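Local coordinates for protein Alpha/beta hydrolase (Paenibacillus sp. VTT E-133280, PDB 6TJ2) that probably acts as an extracellular esterase that hydrolyses methyl salicylate, resembling tobacco salicylic acid binding protein 2 in structure and function, at residues L45-I50 and I112-S117; S98-I103 and Q124-Q129; R136-D141 and P225-Y230; A142-D147 and S250-F255. One frame throughout, in Å; residues are numbered along the deposited sequence.

Contact 1 of 4, residues L45-I50 and I112-S117; sequences LTFVLI and ILLGHS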
# COMPACT_ATOMS: atom_id res chain seq x y z
N LEU A 45 -2.91 10.17 -27.99
CA LEU A 45 -4.10 10.35 -27.15
C LEU A 45 -4.42 11.85 -27.06
O LEU A 45 -3.51 12.70 -27.19
CB LEU A 45 -3.83 9.80 -25.74
CG LEU A 45 -3.55 8.30 -25.68
CD1 LEU A 45 -3.18 7.95 -24.25
CD2 LEU A 45 -4.72 7.48 -26.12
N THR A 46 -5.69 12.15 -26.82
CA THR A 46 -6.09 13.52 -26.53
C THR A 46 -6.56 13.50 -25.08
O THR A 46 -7.47 12.72 -24.75
CB THR A 46 -7.17 14.01 -27.47
OG1 THR A 46 -6.58 14.05 -28.78
CG2 THR A 46 -7.70 15.38 -27.10
N PHE A 47 -6.00 14.34 -24.25
CA PHE A 47 -6.37 14.51 -22.82
C PHE A 47 -7.09 15.83 -22.65
O PHE A 47 -6.65 16.89 -23.17
CB PHE A 47 -5.11 14.53 -21.97
CG PHE A 47 -4.44 13.20 -21.85
CD1 PHE A 47 -4.71 12.35 -20.76
CD2 PHE A 47 -3.46 12.85 -22.75
CE1 PHE A 47 -4.05 11.13 -20.66
CE2 PHE A 47 -2.78 11.65 -22.62
CZ PHE A 47 -3.07 10.81 -21.56
N VAL A 48 -8.12 15.82 -21.83
CA VAL A 48 -8.75 17.02 -21.23
C VAL A 48 -8.52 16.91 -19.73
O VAL A 48 -9.09 15.99 -19.10
CB VAL A 48 -10.24 17.13 -21.59
CG1 VAL A 48 -10.87 18.33 -20.90
CG2 VAL A 48 -10.46 17.26 -23.10
N LEU A 49 -7.68 17.78 -19.17
CA LEU A 49 -7.22 17.70 -17.77
C LEU A 49 -8.01 18.70 -16.95
O LEU A 49 -7.98 19.88 -17.30
CB LEU A 49 -5.73 17.95 -17.63
CG LEU A 49 -4.83 17.13 -18.56
CD1 LEU A 49 -3.40 17.50 -18.31
CD2 LEU A 49 -5.00 15.63 -18.31
N ILE A 50 -8.65 18.23 -15.90
CA ILE A 50 -9.52 19.03 -14.99
C ILE A 50 -8.86 19.10 -13.63
O ILE A 50 -8.77 18.08 -12.93
CB ILE A 50 -10.92 18.43 -14.94
CG1 ILE A 50 -11.53 18.20 -16.32
CG2 ILE A 50 -11.78 19.29 -14.01
CD1 ILE A 50 -11.61 19.48 -17.18
N ILE A 112 -9.61 11.48 -23.56
CA ILE A 112 -9.44 10.97 -22.17
C ILE A 112 -9.80 12.12 -21.25
O ILE A 112 -9.12 13.16 -21.29
CB ILE A 112 -8.00 10.50 -21.94
CG1 ILE A 112 -7.61 9.44 -22.96
CG2 ILE A 112 -7.85 9.99 -20.52
CD1 ILE A 112 -6.21 9.18 -23.06
N LEU A 113 -10.84 11.97 -20.44
CA LEU A 113 -11.26 13.04 -19.51
C LEU A 113 -10.63 12.67 -18.17
O LEU A 113 -11.03 11.63 -17.57
CB LEU A 113 -12.78 13.09 -19.44
CG LEU A 113 -13.34 14.20 -18.53
CD1 LEU A 113 -12.88 15.57 -19.02
CD2 LEU A 113 -14.87 14.08 -18.50
N LEU A 114 -9.69 13.48 -17.69
CA LEU A 114 -8.89 13.17 -16.48
C LEU A 114 -9.11 14.24 -15.45
O LEU A 114 -8.91 15.43 -15.80
CB LEU A 114 -7.44 12.99 -16.90
CG LEU A 114 -6.46 12.52 -15.82
CD1 LEU A 114 -5.28 11.81 -16.49
CD2 LEU A 114 -6.00 13.65 -14.93
N GLY A 115 -9.45 13.88 -14.23
CA GLY A 115 -9.65 14.84 -13.14
C GLY A 115 -8.77 14.52 -11.97
O GLY A 115 -8.51 13.34 -11.71
N HIS A 116 -8.27 15.55 -11.30
CA HIS A 116 -7.49 15.48 -10.04
C HIS A 116 -8.33 16.03 -8.92
O HIS A 116 -9.02 17.03 -9.13
CB HIS A 116 -6.18 16.20 -10.22
CG HIS A 116 -5.29 16.22 -9.04
ND1 HIS A 116 -5.31 17.21 -8.14
CD2 HIS A 116 -4.32 15.35 -8.64
CE1 HIS A 116 -4.35 17.02 -7.24
NE2 HIS A 116 -3.73 15.91 -7.55
N SER A 117 -8.30 15.39 -7.75
CA SER A 117 -8.98 15.84 -6.52
C SER A 117 -10.46 16.18 -6.78
O SER A 117 -11.22 15.32 -7.26
CB SER A 117 -8.15 16.87 -5.80
OG SER A 117 -7.84 18.01 -6.58
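Five backbone hydrogen bonds tie T46-I50 to I112-H116, beginning with I112 N to T46 O at 2.7 Å, an almost straight bond (178°). V48 uses both its N and its O, giving N-H to I112 O and taking L114 N. I50 repeats the pattern, its N bonded to L114 O and its O to H116 N at 3.1 Å. Such alternation of one residue between two partners marks parallel strands, and these two lie in the central sheet of the alpha/beta hydrolase fold. Strand 111-117 runs into S117, whose positive phi (50°) fits the strained turn of a nucleophile elbow; S117 is probably the catalytic serine. G115, probably the first glycine of that GxSxG elbow, makes a CA-H...O contact of 3.4 Å from its CA to I50 O. On the face carrying F47, L49, I112 and L114, I112 CG1 lies anti to the carbonyl carbon (chi1 -56°), a branch that ends in CD1 over the F47 ring, 4.0 Å from the ring centroid and toward the rim. I112 CD1 also meets L45, 3.5 Å from L45 CD1, a pair tighter than usual van der Waals contact. L49 and L114 lie side by side, with L49 CD2 3.9 Å from L114 CB. On the other face, L113 CD1 touches V48 CG1 at 3.9 Å and I50 CG1 at 4.0 Å, and helix 119-129 covers L113 and I50 with I123.

Contact 2 of 4, residues S98-I103 and Q124-Q129; sequences SVVDYI and QTVSQQ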
# COMPACT_ATOMS: atom_id res chain seq x y z
N SER A 98 -19.36 25.23 -17.48
CA SER A 98 -18.17 25.89 -18.12
C SER A 98 -17.27 24.86 -18.82
O SER A 98 -16.71 25.13 -19.89
CB SER A 98 -17.42 26.75 -17.13
OG SER A 98 -16.73 26.00 -16.12
N VAL A 99 -17.13 23.67 -18.27
CA VAL A 99 -16.28 22.63 -18.90
C VAL A 99 -17.01 22.02 -20.08
O VAL A 99 -16.41 21.81 -21.15
CB VAL A 99 -15.88 21.59 -17.88
CG1 VAL A 99 -15.08 20.47 -18.57
CG2 VAL A 99 -15.09 22.22 -16.75
N VAL A 100 -18.30 21.75 -19.96
CA VAL A 100 -19.09 21.21 -21.10
C VAL A 100 -19.04 22.22 -22.25
O VAL A 100 -18.85 21.80 -23.42
CB VAL A 100 -20.53 20.91 -20.68
CG1 VAL A 100 -21.41 20.64 -21.89
CG2 VAL A 100 -20.56 19.76 -19.68
N ASP A 101 -19.20 23.50 -21.96
CA ASP A 101 -19.18 24.53 -23.04
C ASP A 101 -17.80 24.57 -23.69
O ASP A 101 -17.72 24.77 -24.90
CB ASP A 101 -19.59 25.89 -22.49
CG ASP A 101 -21.07 26.05 -22.15
OD1 ASP A 101 -21.87 25.23 -22.61
OD2 ASP A 101 -21.33 27.05 -21.43
N TYR A 102 -16.73 24.42 -22.93
CA TYR A 102 -15.36 24.43 -23.52
C TYR A 102 -15.24 23.25 -24.48
O TYR A 102 -14.75 23.41 -25.64
CB TYR A 102 -14.34 24.35 -22.37
CG TYR A 102 -12.92 24.19 -22.78
CD1 TYR A 102 -12.07 25.28 -22.84
CD2 TYR A 102 -12.40 22.92 -23.01
CE1 TYR A 102 -10.74 25.12 -23.20
CE2 TYR A 102 -11.08 22.76 -23.37
CZ TYR A 102 -10.24 23.86 -23.44
OH TYR A 102 -8.89 23.71 -23.75
N ILE A 103 -15.68 22.07 -24.08
CA ILE A 103 -15.63 20.84 -24.90
C ILE A 103 -16.47 21.04 -26.16
O ILE A 103 -15.98 20.73 -27.27
CB ILE A 103 -16.10 19.63 -24.08
CG1 ILE A 103 -15.06 19.26 -23.03
CG2 ILE A 103 -16.44 18.43 -24.96
CD1 ILE A 103 -15.56 18.43 -21.89
N GLN A 124 -17.18 13.50 -13.35
CA GLN A 124 -18.46 12.75 -13.27
C GLN A 124 -19.59 13.56 -13.90
O GLN A 124 -20.35 13.01 -14.72
CB GLN A 124 -18.77 12.41 -11.82
CG GLN A 124 -17.86 11.36 -11.19
CD GLN A 124 -18.15 11.25 -9.72
OE1 GLN A 124 -18.15 12.28 -9.00
NE2 GLN A 124 -18.45 10.04 -9.23
N THR A 125 -19.77 14.79 -13.48
CA THR A 125 -20.92 15.58 -13.92
C THR A 125 -20.77 15.99 -15.38
O THR A 125 -21.79 15.97 -16.13
CB THR A 125 -21.16 16.75 -13.00
OG1 THR A 125 -19.99 17.56 -12.95
CG2 THR A 125 -21.59 16.34 -11.62
N VAL A 126 -19.56 16.19 -15.85
CA VAL A 126 -19.33 16.47 -17.28
C VAL A 126 -19.67 15.26 -18.14
O VAL A 126 -20.36 15.40 -19.17
CB VAL A 126 -17.90 16.98 -17.52
CG1 VAL A 126 -17.52 17.00 -19.00
CG2 VAL A 126 -17.72 18.36 -16.89
N SER A 127 -19.23 14.08 -17.72
CA SER A 127 -19.46 12.85 -18.50
C SER A 127 -20.94 12.59 -18.64
O SER A 127 -21.30 11.98 -19.67
CB SER A 127 -18.72 11.71 -17.92
OG SER A 127 -19.34 11.29 -16.74
N GLN A 128 -21.79 13.06 -17.71
CA GLN A 128 -23.28 12.87 -17.82
C GLN A 128 -23.85 13.60 -19.01
O GLN A 128 -24.94 13.20 -19.51
CB GLN A 128 -23.95 13.37 -16.54
CG GLN A 128 -23.56 12.49 -15.40
CD GLN A 128 -24.31 12.74 -14.12
OE1 GLN A 128 -24.61 13.89 -13.74
NE2 GLN A 128 -24.43 11.72 -13.37
N GLN A 129 -23.24 14.69 -19.42
CA GLN A 129 -23.77 15.59 -20.46
C GLN A 129 -23.15 15.32 -21.81
O GLN A 129 -23.83 15.61 -22.81
CB GLN A 129 -23.51 17.03 -20.02
CG GLN A 129 -24.33 17.39 -18.80
CD GLN A 129 -24.32 18.87 -18.56
OE1 GLN A 129 -24.37 19.69 -19.49
NE2 GLN A 129 -24.29 19.19 -17.27
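Next to V126, which meets V99 and I103 across the contact, T125 holds the polar atom that several groups grip. Its OG1 hydrogen-bonds to V122 O in its own helix and to OG1 of T96 in helix 92-105, with a weak further bond to S121 O, and in this way a small hydroxyl links the two helices beside their apolar seam. S127 OG turns back on its own helix, giving a hydrogen bond to Q124 O at 2.8 Å from above the carbonyl plane.

The seam itself is aliphatic, and V126 is its middle. With CG1 anti to the backbone N (chi1 168°), V126 reaches I103 tip to tip, its CG1 lying 3.8 Å from I103 CD1. The same methyl is 4.2 Å from V100 CG2. The other branch turns to V99, and V126 CG2 stands 3.8 Å from V99 CG1, the two side chains crossing at about a right angle. The compact valines suit this place, consistent with segment axes that approach to 9.7 Å at an angle of 49°. Toward solvent, the exposed Q129 crosses V100, with OE1 3.8 Å from V100 CG2, a van der Waals touch at the rim, where lattice contacts may also shape the pose. Both helices belong to the alpha/beta layering: helix 119-129 rests on strand 134-139, where S127 meets I134 and I137 and Q124 meets F139, while F219 of helix 217-221 packs on Q124, S127 and Q128.

Contact 3 of 4, residues R136-D141 and P225-Y230; sequences RIVFFD and PKSYLY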
# COMPACT_ATOMS: atom_id res chain seq x y z
N ARG A 136 -12.41 7.49 -22.38
CA ARG A 136 -12.05 6.88 -21.08
C ARG A 136 -12.04 8.01 -20.05
O ARG A 136 -11.67 9.15 -20.40
CB ARG A 136 -10.70 6.16 -21.18
CG ARG A 136 -10.21 5.51 -19.89
CD ARG A 136 -9.01 4.59 -20.09
NE ARG A 136 -9.35 3.34 -20.70
CZ ARG A 136 -9.67 2.21 -20.02
NH1 ARG A 136 -9.70 2.05 -18.68
NH2 ARG A 136 -9.99 1.15 -20.75
N ILE A 137 -12.43 7.69 -18.84
CA ILE A 137 -12.45 8.65 -17.71
C ILE A 137 -11.39 8.23 -16.72
O ILE A 137 -11.37 7.04 -16.29
CB ILE A 137 -13.83 8.72 -17.09
CG1 ILE A 137 -14.93 9.04 -18.10
CG2 ILE A 137 -13.81 9.70 -15.95
CD1 ILE A 137 -16.33 8.80 -17.54
N VAL A 138 -10.47 9.12 -16.38
CA VAL A 138 -9.34 8.81 -15.49
C VAL A 138 -9.48 9.65 -14.24
O VAL A 138 -9.47 10.89 -14.33
CB VAL A 138 -7.98 9.02 -16.18
CG1 VAL A 138 -6.84 8.75 -15.21
CG2 VAL A 138 -7.87 8.15 -17.42
N PHE A 139 -9.57 9.01 -13.12
CA PHE A 139 -9.55 9.65 -11.80
C PHE A 139 -8.14 9.62 -11.27
O PHE A 139 -7.61 8.52 -11.02
CB PHE A 139 -10.48 8.93 -10.84
CG PHE A 139 -11.94 9.08 -11.19
CD1 PHE A 139 -12.74 9.95 -10.48
CD2 PHE A 139 -12.52 8.38 -12.21
CE1 PHE A 139 -14.07 10.12 -10.82
CE2 PHE A 139 -13.84 8.53 -12.57
CZ PHE A 139 -14.60 9.45 -11.89
N PHE A 140 -7.47 10.73 -11.12
CA PHE A 140 -6.08 10.87 -10.65
C PHE A 140 -6.09 11.45 -9.25
O PHE A 140 -6.35 12.64 -9.10
CB PHE A 140 -5.26 11.67 -11.66
CG PHE A 140 -3.93 12.18 -11.16
CD1 PHE A 140 -3.40 13.38 -11.63
CD2 PHE A 140 -3.19 11.46 -10.24
CE1 PHE A 140 -2.21 13.86 -11.11
CE2 PHE A 140 -2.02 11.96 -9.70
CZ PHE A 140 -1.53 13.17 -10.15
N ASP A 141 -5.96 10.60 -8.22
CA ASP A 141 -5.98 11.08 -6.82
C ASP A 141 -7.19 12.00 -6.69
O ASP A 141 -7.07 13.15 -6.21
CB ASP A 141 -4.67 11.73 -6.41
CG ASP A 141 -3.53 10.75 -6.29
OD1 ASP A 141 -3.76 9.58 -6.41
OD2 ASP A 141 -2.41 11.19 -5.98
N PRO A 225 -15.20 3.23 -20.15
CA PRO A 225 -14.13 2.67 -19.34
C PRO A 225 -13.52 3.70 -18.38
O PRO A 225 -13.49 4.91 -18.69
CB PRO A 225 -13.06 2.24 -20.34
CG PRO A 225 -13.66 2.31 -21.70
CD PRO A 225 -14.90 3.15 -21.57
N LYS A 226 -13.16 3.25 -17.20
CA LYS A 226 -12.57 4.09 -16.15
C LYS A 226 -11.22 3.57 -15.74
O LYS A 226 -10.99 2.34 -15.72
CB LYS A 226 -13.48 4.12 -14.93
CG LYS A 226 -14.85 4.75 -15.19
CD LYS A 226 -15.92 4.36 -14.19
CE LYS A 226 -16.65 3.11 -14.65
NZ LYS A 226 -17.70 3.52 -15.62
N SER A 227 -10.36 4.49 -15.31
CA SER A 227 -9.08 4.20 -14.65
C SER A 227 -8.95 5.02 -13.40
O SER A 227 -9.57 6.12 -13.29
CB SER A 227 -7.91 4.50 -15.54
OG SER A 227 -8.01 3.77 -16.76
N TYR A 228 -8.15 4.54 -12.48
CA TYR A 228 -7.78 5.29 -11.28
C TYR A 228 -6.28 5.27 -11.19
O TYR A 228 -5.66 4.18 -11.10
CB TYR A 228 -8.41 4.72 -10.00
CG TYR A 228 -8.47 5.72 -8.86
CD1 TYR A 228 -7.35 6.04 -8.11
CD2 TYR A 228 -9.66 6.40 -8.56
CE1 TYR A 228 -7.37 7.01 -7.14
CE2 TYR A 228 -9.68 7.37 -7.57
CZ TYR A 228 -8.53 7.71 -6.91
OH TYR A 228 -8.57 8.70 -5.95
N LEU A 229 -5.68 6.46 -11.22
CA LEU A 229 -4.24 6.69 -11.08
C LEU A 229 -3.98 7.19 -9.67
O LEU A 229 -4.50 8.23 -9.30
CB LEU A 229 -3.79 7.68 -12.18
CG LEU A 229 -2.32 8.12 -12.07
CD1 LEU A 229 -1.31 6.97 -12.03
CD2 LEU A 229 -1.97 9.12 -13.18
N TYR A 230 -3.23 6.42 -8.88
CA TYR A 230 -3.00 6.66 -7.46
C TYR A 230 -1.55 6.84 -7.17
O TYR A 230 -0.76 5.95 -7.56
CB TYR A 230 -3.57 5.50 -6.65
CG TYR A 230 -3.36 5.59 -5.17
CD1 TYR A 230 -2.69 4.59 -4.53
CD2 TYR A 230 -3.78 6.69 -4.44
CE1 TYR A 230 -2.53 4.61 -3.16
CE2 TYR A 230 -3.55 6.75 -3.07
CZ TYR A 230 -2.95 5.70 -2.44
OH TYR A 230 -2.80 5.80 -1.05
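The R136 guanidinium carries P225 CB over one face, 3.3 Å above its plane and toward the rim, with S227 OG and K226 O near the plane at its edge. NH1 of R136 hydrogen-bonds to S227 OG at 3.1 Å, the hydroxyl tilted from the guanidinium plane. CG of R136, anti to the backbone N (chi1 179°), lies against P225 O. The Y228 ring takes F139 O over one face, while the F139 and F140 rings receive S227 O and L229 O at their edges. Y228 CD2 also packs on F139 CB at 3.5 Å, and its OH bonds to A142 O.

Between these groups runs a parallel pairing, with I137 N on P225 O and S227 N on I137 O; F139 N then meets S227 O at 2.9 Å. L229 N to F139 O and D141 N to L229 O complete it, the last at the corner where the chain leaves the sheet. D141 OD1 goes on to L231 N. F140 and L229 lie side by side, L229 CG 3.9 Å from F140 CD2, beneath helix 272-283.

An alanine in place of R136 would probably leave D184 of the second subunit without its salt-bridge mate and open a gap over P225 CB. S227 OG, which also bonds to A282 O, steadies NH1, so a largely buried charge is met by a hydroxyl here and by an acid across the subunit interface, which probably also eases its closeness to R256.

Contact 4 of 4, residues A142-D147 and S250-F255; sequences AFAPLD and SHLGVF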
# COMPACT_ATOMS: atom_id res chain seq x y z
N ALA A 142 -8.33 11.46 -7.10
CA ALA A 142 -9.56 12.21 -7.26
C ALA A 142 -10.69 11.61 -6.44
O ALA A 142 -10.73 10.40 -6.15
CB ALA A 142 -9.96 12.34 -8.72
N PHE A 143 -11.62 12.46 -6.08
CA PHE A 143 -12.86 12.02 -5.41
C PHE A 143 -13.80 11.45 -6.45
O PHE A 143 -13.87 11.92 -7.61
CB PHE A 143 -13.50 13.21 -4.69
CG PHE A 143 -12.59 13.79 -3.65
CD1 PHE A 143 -12.37 13.08 -2.48
CD2 PHE A 143 -11.89 14.97 -3.86
CE1 PHE A 143 -11.48 13.58 -1.53
CE2 PHE A 143 -10.98 15.43 -2.93
CZ PHE A 143 -10.82 14.77 -1.75
N ALA A 144 -14.57 10.45 -6.05
CA ALA A 144 -15.64 9.86 -6.87
C ALA A 144 -16.86 9.69 -5.98
O ALA A 144 -17.16 8.56 -5.59
CB ALA A 144 -15.13 8.57 -7.46
N PRO A 145 -17.53 10.78 -5.59
CA PRO A 145 -18.70 10.62 -4.74
C PRO A 145 -19.69 9.66 -5.40
O PRO A 145 -19.83 9.57 -6.62
CB PRO A 145 -19.31 12.02 -4.64
CG PRO A 145 -18.12 12.91 -4.94
CD PRO A 145 -17.25 12.19 -5.95
N LEU A 146 -20.43 8.96 -4.53
CA LEU A 146 -21.62 8.21 -5.00
C LEU A 146 -22.78 9.19 -5.19
O LEU A 146 -22.76 10.30 -4.63
CB LEU A 146 -21.98 7.15 -3.94
CG LEU A 146 -20.90 6.11 -3.66
CD1 LEU A 146 -21.35 5.10 -2.58
CD2 LEU A 146 -20.51 5.37 -4.91
N ASP A 147 -23.83 8.70 -5.84
CA ASP A 147 -25.09 9.47 -6.00
C ASP A 147 -25.58 9.98 -4.65
O ASP A 147 -25.60 9.20 -3.67
CB ASP A 147 -26.12 8.61 -6.72
CG ASP A 147 -27.40 9.40 -6.90
OD1 ASP A 147 -27.36 10.53 -7.40
OD2 ASP A 147 -28.46 8.86 -6.49
N SER A 250 -12.69 2.45 -5.19
CA SER A 250 -13.69 1.35 -5.19
C SER A 250 -15.05 1.87 -5.61
O SER A 250 -15.90 1.03 -6.06
CB SER A 250 -13.76 0.69 -3.84
OG SER A 250 -14.37 1.54 -2.89
N HIS A 251 -15.37 3.15 -5.49
CA HIS A 251 -16.68 3.67 -5.91
C HIS A 251 -16.87 3.50 -7.40
O HIS A 251 -18.05 3.49 -7.84
CB HIS A 251 -16.82 5.16 -5.56
CG HIS A 251 -16.81 5.47 -4.11
ND1 HIS A 251 -16.89 6.74 -3.66
CD2 HIS A 251 -16.79 4.66 -3.01
CE1 HIS A 251 -16.92 6.72 -2.32
NE2 HIS A 251 -16.84 5.43 -1.90
N LEU A 252 -15.82 3.33 -8.20
CA LEU A 252 -15.91 3.20 -9.68
C LEU A 252 -16.45 1.85 -10.11
O LEU A 252 -16.89 1.78 -11.29
CB LEU A 252 -14.54 3.47 -10.29
CG LEU A 252 -13.98 4.88 -10.03
CD1 LEU A 252 -12.70 5.00 -10.80
CD2 LEU A 252 -15.01 5.96 -10.40
N GLY A 253 -16.39 0.85 -9.25
CA GLY A 253 -16.75 -0.52 -9.66
C GLY A 253 -15.55 -1.15 -10.35
O GLY A 253 -14.49 -1.30 -9.72
N VAL A 254 -15.69 -1.51 -11.61
CA VAL A 254 -14.59 -2.09 -12.41
C VAL A 254 -13.81 -0.92 -13.00
O VAL A 254 -14.41 -0.04 -13.61
CB VAL A 254 -15.11 -3.07 -13.47
CG1 VAL A 254 -13.99 -3.53 -14.40
CG2 VAL A 254 -15.78 -4.27 -12.82
N PHE A 255 -12.51 -0.93 -12.79
CA PHE A 255 -11.64 0.13 -13.34
C PHE A 255 -10.24 -0.40 -13.49
O PHE A 255 -9.85 -1.42 -12.87
CB PHE A 255 -11.68 1.38 -12.43
CG PHE A 255 -11.09 1.14 -11.07
CD1 PHE A 255 -9.78 1.42 -10.82
CD2 PHE A 255 -11.82 0.58 -10.05
CE1 PHE A 255 -9.20 1.15 -9.59
CE2 PHE A 255 -11.27 0.36 -8.81
CZ PHE A 255 -9.96 0.66 -8.56
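L146 lies over one face of the H251 ring, its CG 4.1 Å from the ring centroid and close to the normal (11° off). Its CD2 continues to H251 CB at 3.8 Å, and the two side chains cross at about a right angle. H251 CG lies anti to the carbonyl carbon (chi1 -65°), which puts the ring on the side of A144 and L146. At the ring's edge, ND1 of H251 gives a hydrogen bond to A144 O, at 2.7 Å. The oxygen sits almost in the imidazole plane, although the donor is tilted 34° from the carbonyl plane. Imidazole suits this place because it offers an N-H to the backbone and a flat face to leucine. An alanine in place of H251 would probably leave A144 O without this donor and L146 facing a gap. The small A144 fits here, its CB 3.9 Å from L252 CD2, and the F139 side chain touches both.

H251 and L252 are the middle of a type I turn from S250 to G253, and glycine takes the positive phi that follows. P145 O accepts hydrogen bonds from Q124 NE2 and Y220 OH. Residues 142-147 leave strand 134-139 toward helix 157-170, the usual point where alpha/beta hydrolases insert their cap, so the bond joins the probable base of the cap to the loop before strand 256-260.

In the fold
Contacts 1 and 3, whose centres lie about 9 Å apart, are neighbouring pairings of one parallel sheet, joined where V138 N meets L113 O at 2.8 Å. Contact 2 lies against one face of that sheet, its centre about 12 Å from that of contact 1, with V126 CG1 4.0 Å from L113 CD2 and V99 CG1 3.9 Å from I50 CD1. Residues 142-147 of contact 4 continue directly from 136-141 of contact 3, and Y228 OH reaches A142 O at 2.8 Å. Contact 4 also touches the probable active site: F143 N lies 3.1 Å from O of S117, the likely nucleophile, which has H264 and D234 as its probable triad partners. The D141 carboxylate lies close to that of D234, a like charge.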